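Local atomic coordinates of SidF, inhibitor of growth family, member 3 (Legionella pneumophila subsp. pneumophila, PDB entry 4FYF), a protein that probably acts as a phosphatidylinositol phosphate phosphatase, removing a phosphate group from the inositol ring of membrane phosphoinositides. Residues A[210-215]-A[225-230]; A[507-512]-A[527-532]. The protein carries 1 engineered substitution. All coordinates share one frame; numbering follows the deposited sequence.

In the fold
Both contacts fall within the phosphoinositide phosphatase region of the chain and join neighbouring parts of the fold. Interaction 1 joins the start of helix 212-217 to the loop that follows that helix, its centre about 20 Å from the centre of the chain; interaction 2, about 31 Å out, pairs helices 482-513 and 522-584. Their centres lie about 23 Å apart, yet they meet directly, Arg-213 NH2 lying 3.5 Å from Phe-507 CE2 in a cation-pi contact. A salt bridge from Glu-511 to Arg-216 adds a second tie, and helix 284-311 touches both. The side chain of His-229 lies about 6 Å from a bound mercury ion.

Interaction 1: residues A[210-215]-A[225-230]; sequences YTKRQQ and VNRDHD
Tyr-210 and Arg-227 bring the two backbones closest, their CA atoms 5.4 Å apart, with a weak bond from Tyr-210 N to Arg-227 O (3.0 Å) bent to 124° at the hydrogen. In the other direction Arg-227 NH1 approaches Tyr-210 O near the plane of the guanidinium; the modelled separation of 2.4 Å is doubtfully short. Lys-212 sets CG over one guanidinium face, toward its rim, 3.6 Å from Arg-227 NH2. That NH2 also forms a salt bridge with Glu-403 of strand 403-416, a residue whose side chain Lys-212 also touches, and whose charge probably offsets the nearness of the two cations. A bend at chi3 (-104°) turns the guanidinium away from the run of the arginine's methylenes. These methylenes pack on Gln-215, whose CD lies 3.5 Å from Arg-227 CD, so the long side chain offers carbon to the amide and its charged end to Glu-403. Farther along the loop, His-229 covers one face of the Tyr-210 ring in an offset stack, the centroids 4.4 Å apart and the planes 19° from parallel. The imidazole sits toward the rim, over CD1 and CE1, and its NE2 is bonded to Asn-243 O, which helps fix how the ring is turned. Tyrosine and histidine suit this partly buried place because each offers a flat face for stacking. Just beyond Tyr-210, Gln-214 OE1 takes the N-H of Thr-211 on a lone pair in the amide plane (2.8 Å), while Thr-211 OG1 accepts from Gln-214 N (3.0 Å). This reciprocal pair is a capping box, which gives partners to N-H groups of the N-cap residue and of the first turn of helix 212-217, where no preceding turn supplies carbonyls.

Interaction 2: residues A[507-512]-A[527-532]; sequences FSYFEE and QLKNQV
Leu-528 O accepts the helical bond from Val-532 N at 3.2 Å, in the same residue whose side chain meets Ser-508 and Tyr-509 of the facing helix. The two helices form an antiparallel helical hairpin within a predicted coiled coil: their local axes come within 9.2 Å at 157° between N-to-C directions, and a short connection links helix 482-513 to helix 522-584. No hydrogen bond crosses between the two segments; the contact rests on packing, of side chains on one another and on the facing backbone. The backbones come nearest at Tyr-509 and Leu-528, with CA atoms 5.5 Å apart. Tyr-509 turns its ring edge to the other helix; CD1 lies 3.6 Å from Lys-529 N, which sits near the ring plane, and CE1 is 3.7 Å from Lys-529 CB. With CG anti to the backbone N (chi1 175°), the ring runs alongside the aliphatic part of Lys-529, both side chains pointing the same way. Tyrosine suits this place because its ring gives carbon to the neighbouring helix while its hydroxyl bonds to Tyr-285 O of helix 284-311. Lysine works in a similar way: its CB borders the ring, while the chain leads on to NZ, which makes a salt bridge with Asp-533 in its own helix. Ser-508 is small enough to admit the branched end of Leu-528, its CB 4.2 Å from Leu-528 CD2, and its hydroxyl is tied back to Glu-504 O. Glu-512 contributes carbon rather than charge here, crossing the leucine at about a right angle with CG 3.9 Å from Leu-528 CD1. Leucine suits the centre of the contact because its fork reaches two residues at once: CD2 leans on the serine CB, while CD1 meets both Glu-512 CG and Ser-508 O, the latter at 3.5 Å.

Interaction 1: residues A[210-215]-A[225-230]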
loop_
_atom_site.group_PDB
_atom_site.type_symbol
_atom_site.label_atom_id
_atom_site.label_comp_id
_atom_site.label_asym_id
_atom_site.label_seq_id
_atom_site.Cartn_x
_atom_site.Cartn_y
_atom_site.Cartn_z
ATOM N N TYR A 210 11.146 -12.883 2.406
ATOM C CA TYR A 210 11.199 -13.224 3.814
ATOM C C TYR A 210 12.608 -12.962 4.289
ATOM O O TYR A 210 13.564 -13.508 3.731
ATOM C CB TYR A 210 10.916 -14.714 3.997
ATOM C CG TYR A 210 9.486 -15.076 4.316
ATOM C CD1 TYR A 210 8.598 -14.134 4.812
ATOM C CD2 TYR A 210 9.027 -16.370 4.124
ATOM C CE1 TYR A 210 7.291 -14.473 5.104
ATOM C CE2 TYR A 210 7.724 -16.719 4.413
ATOM C CZ TYR A 210 6.860 -15.767 4.903
ATOM O OH TYR A 210 5.562 -16.116 5.189
ATOM N N THR A 211 12.767 -12.155 5.330
ATOM C CA THR A 211 14.125 -12.005 5.842
ATOM C C THR A 211 14.658 -13.367 6.274
ATOM O O THR A 211 13.910 -14.351 6.362
ATOM C CB THR A 211 14.237 -11.103 7.079
ATOM O OG1 THR A 211 13.412 -11.640 8.089
ATOM C CG2 THR A 211 13.798 -9.692 6.817
ATOM N N LYS A 212 15.948 -13.427 6.548
ATOM C CA LYS A 212 16.513 -14.654 6.979
ATOM C C LYS A 212 15.912 -14.979 8.337
ATOM O O LYS A 212 15.523 -16.112 8.561
ATOM C CB LYS A 212 18.046 -14.588 6.998
ATOM C CG LYS A 212 18.633 -14.729 5.604
ATOM C CD LYS A 212 20.131 -15.024 5.604
ATOM C CE LYS A 212 20.638 -15.383 4.212
ATOM N NZ LYS A 212 22.103 -15.713 4.257
ATOM N N ARG A 213 15.796 -13.985 9.218
ATOM C CA ARG A 213 15.104 -14.185 10.497
ATOM C C ARG A 213 13.675 -14.795 10.360
ATOM O O ARG A 213 13.267 -15.630 11.155
ATOM C CB ARG A 213 15.043 -12.872 11.284
ATOM C CG ARG A 213 14.559 -13.028 12.718
ATOM C CD ARG A 213 14.128 -11.697 13.311
ATOM N NE ARG A 213 15.194 -10.734 13.182
ATOM C CZ ARG A 213 16.267 -10.735 13.953
ATOM N NH1 ARG A 213 16.387 -11.646 14.915
ATOM N NH2 ARG A 213 17.215 -9.830 13.757
ATOM N N GLN A 214 12.916 -14.363 9.367
ATOM C CA GLN A 214 11.602 -14.930 9.153
ATOM C C GLN A 214 11.680 -16.324 8.581
ATOM O O GLN A 214 10.858 -17.151 8.891
ATOM C CB GLN A 214 10.782 -14.079 8.196
ATOM C CG GLN A 214 10.296 -12.784 8.792
ATOM C CD GLN A 214 9.776 -11.844 7.736
ATOM O OE1 GLN A 214 10.364 -11.719 6.655
ATOM N NE2 GLN A 214 8.684 -11.162 8.044
ATOM N N GLN A 215 12.644 -16.568 7.711
ATOM C CA GLN A 215 12.748 -17.860 7.083
ATOM C C GLN A 215 12.920 -18.932 8.153
ATOM O O GLN A 215 12.197 -19.924 8.145
ATOM C CB GLN A 215 13.902 -17.879 6.066
ATOM C CG GLN A 215 13.932 -19.070 5.126
ATOM C CD GLN A 215 12.890 -19.058 3.995
ATOM O OE1 GLN A 215 11.960 -18.228 3.934
ATOM N NE2 GLN A 215 13.051 -20.019 3.074
ATOM N N VAL A 225 17.974 -18.715 -1.471
ATOM C CA VAL A 225 18.012 -17.338 -1.971
ATOM C C VAL A 225 16.582 -16.863 -2.271
ATOM O O VAL A 225 16.192 -15.726 -1.914
ATOM C CB VAL A 225 18.985 -17.161 -3.168
ATOM C CG1 VAL A 225 18.776 -15.815 -3.852
ATOM C CG2 VAL A 225 20.449 -17.324 -2.706
ATOM N N ASN A 226 15.795 -17.745 -2.892
ATOM C CA ASN A 226 14.400 -17.432 -3.241
ATOM C C ASN A 226 13.496 -17.684 -2.042
ATOM O O ASN A 226 13.313 -18.830 -1.636
ATOM C CB ASN A 226 13.921 -18.211 -4.483
ATOM C CG ASN A 226 14.815 -17.992 -5.699
ATOM O OD1 ASN A 226 15.821 -18.705 -5.881
ATOM N ND2 ASN A 226 14.455 -17.007 -6.541
ATOM N N ARG A 227 12.947 -16.591 -1.498
ATOM C CA ARG A 227 12.230 -16.590 -0.217
ATOM C C ARG A 227 10.838 -15.918 -0.333
ATOM O O ARG A 227 10.461 -15.028 0.455
ATOM C CB ARG A 227 13.121 -15.995 0.896
ATOM C CG ARG A 227 14.183 -16.966 1.400
ATOM C CD ARG A 227 14.864 -16.514 2.693
ATOM N NE ARG A 227 16.209 -15.993 2.450
ATOM C CZ ARG A 227 16.528 -14.707 2.397
ATOM N NH1 ARG A 227 15.615 -13.763 2.598
ATOM N NH2 ARG A 227 17.769 -14.362 2.142
ATOM N N ASP A 228 10.105 -16.352 -1.363
ATOM C CA ASP A 228 8.668 -16.113 -1.514
ATOM C C ASP A 228 7.902 -16.563 -0.269
ATOM O O ASP A 228 8.328 -17.494 0.442
ATOM C CB ASP A 228 8.120 -16.896 -2.727
ATOM C CG ASP A 228 8.011 -16.050 -4.002
ATOM O OD1 ASP A 228 8.356 -14.850 -3.975
ATOM O OD2 ASP A 228 7.576 -16.600 -5.043
ATOM N N HIS A 229 6.769 -15.898 -0.030
ATOM C CA HIS A 229 5.834 -16.212 1.073
ATOM C C HIS A 229 5.320 -17.666 1.046
ATOM O O HIS A 229 4.797 -18.138 0.021
ATOM C CB HIS A 229 4.696 -15.163 1.083
ATOM C CG HIS A 229 5.023 -13.881 1.847
ATOM N ND1 HIS A 229 6.268 -13.365 1.922
ATOM C CD2 HIS A 229 4.203 -13.005 2.559
ATOM C CE1 HIS A 229 6.251 -12.236 2.663
ATOM N NE2 HIS A 229 4.994 -12.016 3.054
ATOM N N ASP A 230 5.478 -18.388 2.166
ATOM C CA ASP A 230 5.186 -19.850 2.256
ATOM C C ASP A 230 4.775 -20.312 3.682
ATOM O O ASP A 230 5.628 -20.445 4.579
ATOM C CB ASP A 230 6.397 -20.664 1.726
ATOM C CG ASP A 230 6.148 -22.170 1.689
ATOM O OD1 ASP A 230 5.336 -22.631 0.857
ATOM O OD2 ASP A 230 6.793 -22.896 2.475
#

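Interaction 2: residues A[507-512]-A[527-532]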
loop_
_atom_site.group_PDB
_atom_site.type_symbol
_atom_site.label_atom_id
_atom_site.label_comp_id
_atom_site.label_asym_id
_atom_site.label_seq_id
_atom_site.Cartn_x
_atom_site.Cartn_y
_atom_site.Cartn_z
ATOM N N PHE A 507 13.418 -9.497 20.064
ATOM C CA PHE A 507 13.726 -10.600 19.164
ATOM C C PHE A 507 13.977 -11.902 19.925
ATOM O O PHE A 507 13.431 -12.947 19.561
ATOM C CB PHE A 507 14.951 -10.231 18.325
ATOM C CG PHE A 507 14.643 -9.342 17.158
ATOM C CD1 PHE A 507 13.463 -9.495 16.442
ATOM C CD2 PHE A 507 15.572 -8.382 16.726
ATOM C CE1 PHE A 507 13.194 -8.693 15.329
ATOM C CE2 PHE A 507 15.304 -7.569 15.606
ATOM C CZ PHE A 507 14.101 -7.722 14.920
ATOM N N SER A 508 14.781 -11.817 20.989
ATOM C CA SER A 508 15.086 -12.965 21.874
ATOM C C SER A 508 13.838 -13.432 22.596
ATOM O O SER A 508 13.642 -14.635 22.828
ATOM C CB SER A 508 16.149 -12.604 22.914
ATOM O OG SER A 508 17.395 -12.316 22.302
ATOM N N TYR A 509 12.987 -12.476 22.965
ATOM C CA TYR A 509 11.758 -12.831 23.648
ATOM C C TYR A 509 10.904 -13.755 22.787
ATOM O O TYR A 509 10.388 -14.754 23.289
ATOM C CB TYR A 509 10.974 -11.597 24.079
ATOM C CG TYR A 509 9.653 -11.950 24.687
ATOM C CD1 TYR A 509 9.517 -12.145 26.057
ATOM C CD2 TYR A 509 8.530 -12.106 23.888
ATOM C CE1 TYR A 509 8.285 -12.477 26.609
ATOM C CE2 TYR A 509 7.313 -12.446 24.423
ATOM C CZ TYR A 509 7.185 -12.618 25.775
ATOM O OH TYR A 509 5.948 -12.953 26.270
ATOM N N PHE A 510 10.759 -13.434 21.498
ATOM C CA PHE A 510 9.948 -14.257 20.596
ATOM C C PHE A 510 10.518 -15.685 20.341
ATOM O O PHE A 510 9.751 -16.644 20.265
ATOM C CB PHE A 510 9.663 -13.497 19.291
ATOM C CG PHE A 510 8.726 -14.216 18.369
ATOM C CD1 PHE A 510 7.372 -14.088 18.511
ATOM C CD2 PHE A 510 9.211 -15.012 17.361
ATOM C CE1 PHE A 510 6.506 -14.743 17.661
ATOM C CE2 PHE A 510 8.352 -15.681 16.525
ATOM C CZ PHE A 510 6.995 -15.545 16.664
ATOM N N GLU A 511 11.843 -15.830 20.215
ATOM C CA GLU A 511 12.484 -17.166 20.144
ATOM C C GLU A 511 12.043 -18.114 21.283
ATOM O O GLU A 511 11.736 -19.284 21.034
ATOM C CB GLU A 511 14.007 -17.048 20.162
ATOM C CG GLU A 511 14.629 -16.194 19.066
ATOM C CD GLU A 511 14.682 -16.910 17.738
ATOM O OE1 GLU A 511 14.504 -16.233 16.697
ATOM O OE2 GLU A 511 14.892 -18.147 17.743
ATOM N N GLU A 512 12.026 -17.606 22.520
ATOM C CA GLU A 512 11.512 -18.356 23.682
ATOM C C GLU A 512 10.007 -18.642 23.647
ATOM O O GLU A 512 9.611 -19.808 23.759
ATOM C CB GLU A 512 11.855 -17.666 25.009
ATOM C CG GLU A 512 13.174 -18.079 25.621
ATOM C CD GLU A 512 13.385 -19.589 25.694
ATOM O OE1 GLU A 512 12.511 -20.298 26.265
ATOM O OE2 GLU A 512 14.445 -20.051 25.190
ATOM N N GLN A 527 12.236 -13.430 32.585
ATOM C CA GLN A 527 13.459 -12.628 32.536
ATOM C C GLN A 527 13.431 -11.776 31.277
ATOM O O GLN A 527 13.660 -10.569 31.330
ATOM C CB GLN A 527 14.714 -13.523 32.515
ATOM C CG GLN A 527 16.014 -12.760 32.261
ATOM C CD GLN A 527 16.956 -13.457 31.272
ATOM O OE1 GLN A 527 16.699 -13.493 30.062
ATOM N NE2 GLN A 527 18.071 -14.001 31.791
ATOM N N LEU A 528 13.157 -12.410 30.142
ATOM C CA LEU A 528 13.208 -11.707 28.880
ATOM C C LEU A 528 12.098 -10.661 28.781
ATOM O O LEU A 528 12.364 -9.530 28.363
ATOM C CB LEU A 528 13.179 -12.685 27.703
ATOM C CG LEU A 528 14.501 -13.411 27.406
ATOM C CD1 LEU A 528 14.298 -14.441 26.301
ATOM C CD2 LEU A 528 15.644 -12.450 27.070
ATOM N N LYS A 529 10.882 -11.029 29.196
ATOM C CA LYS A 529 9.787 -10.073 29.255
ATOM C C LYS A 529 10.219 -8.840 30.039
ATOM O O LYS A 529 9.989 -7.707 29.598
ATOM C CB LYS A 529 8.516 -10.688 29.861
ATOM C CG LYS A 529 7.304 -9.753 29.789
ATOM C CD LYS A 529 5.985 -10.399 30.207
ATOM C CE LYS A 529 5.103 -9.446 31.011
ATOM N NZ LYS A 529 4.773 -8.186 30.289
ATOM N N ASN A 530 10.873 -9.075 31.177
ATOM C CA ASN A 530 11.278 -8.012 32.082
ATOM C C ASN A 530 12.274 -6.990 31.581
ATOM O O ASN A 530 12.135 -5.806 31.879
ATOM C CB ASN A 530 11.805 -8.592 33.380
ATOM C CG ASN A 530 10.785 -8.533 34.469
ATOM O OD1 ASN A 530 9.586 -8.465 34.188
ATOM N ND2 ASN A 530 11.246 -8.541 35.725
ATOM N N GLN A 531 13.301 -7.452 30.872
ATOM C CA GLN A 531 14.320 -6.581 30.309
ATOM C C GLN A 531 13.621 -5.680 29.281
ATOM O O GLN A 531 13.762 -4.454 29.311
ATOM C CB GLN A 531 15.383 -7.449 29.642
ATOM C CG GLN A 531 16.808 -6.919 29.704
ATOM C CD GLN A 531 17.691 -7.516 28.613
ATOM O OE1 GLN A 531 18.653 -6.888 28.145
ATOM N NE2 GLN A 531 17.350 -8.731 28.186
ATOM N N VAL A 532 12.830 -6.315 28.412
ATOM C CA VAL A 532 12.037 -5.644 27.368
ATOM C C VAL A 532 11.156 -4.532 27.934
ATOM O O VAL A 532 11.127 -3.428 27.357
ATOM C CB VAL A 532 11.181 -6.654 26.567
ATOM C CG1 VAL A 532 10.091 -5.960 25.741
ATOM C CG2 VAL A 532 12.066 -7.513 25.672
#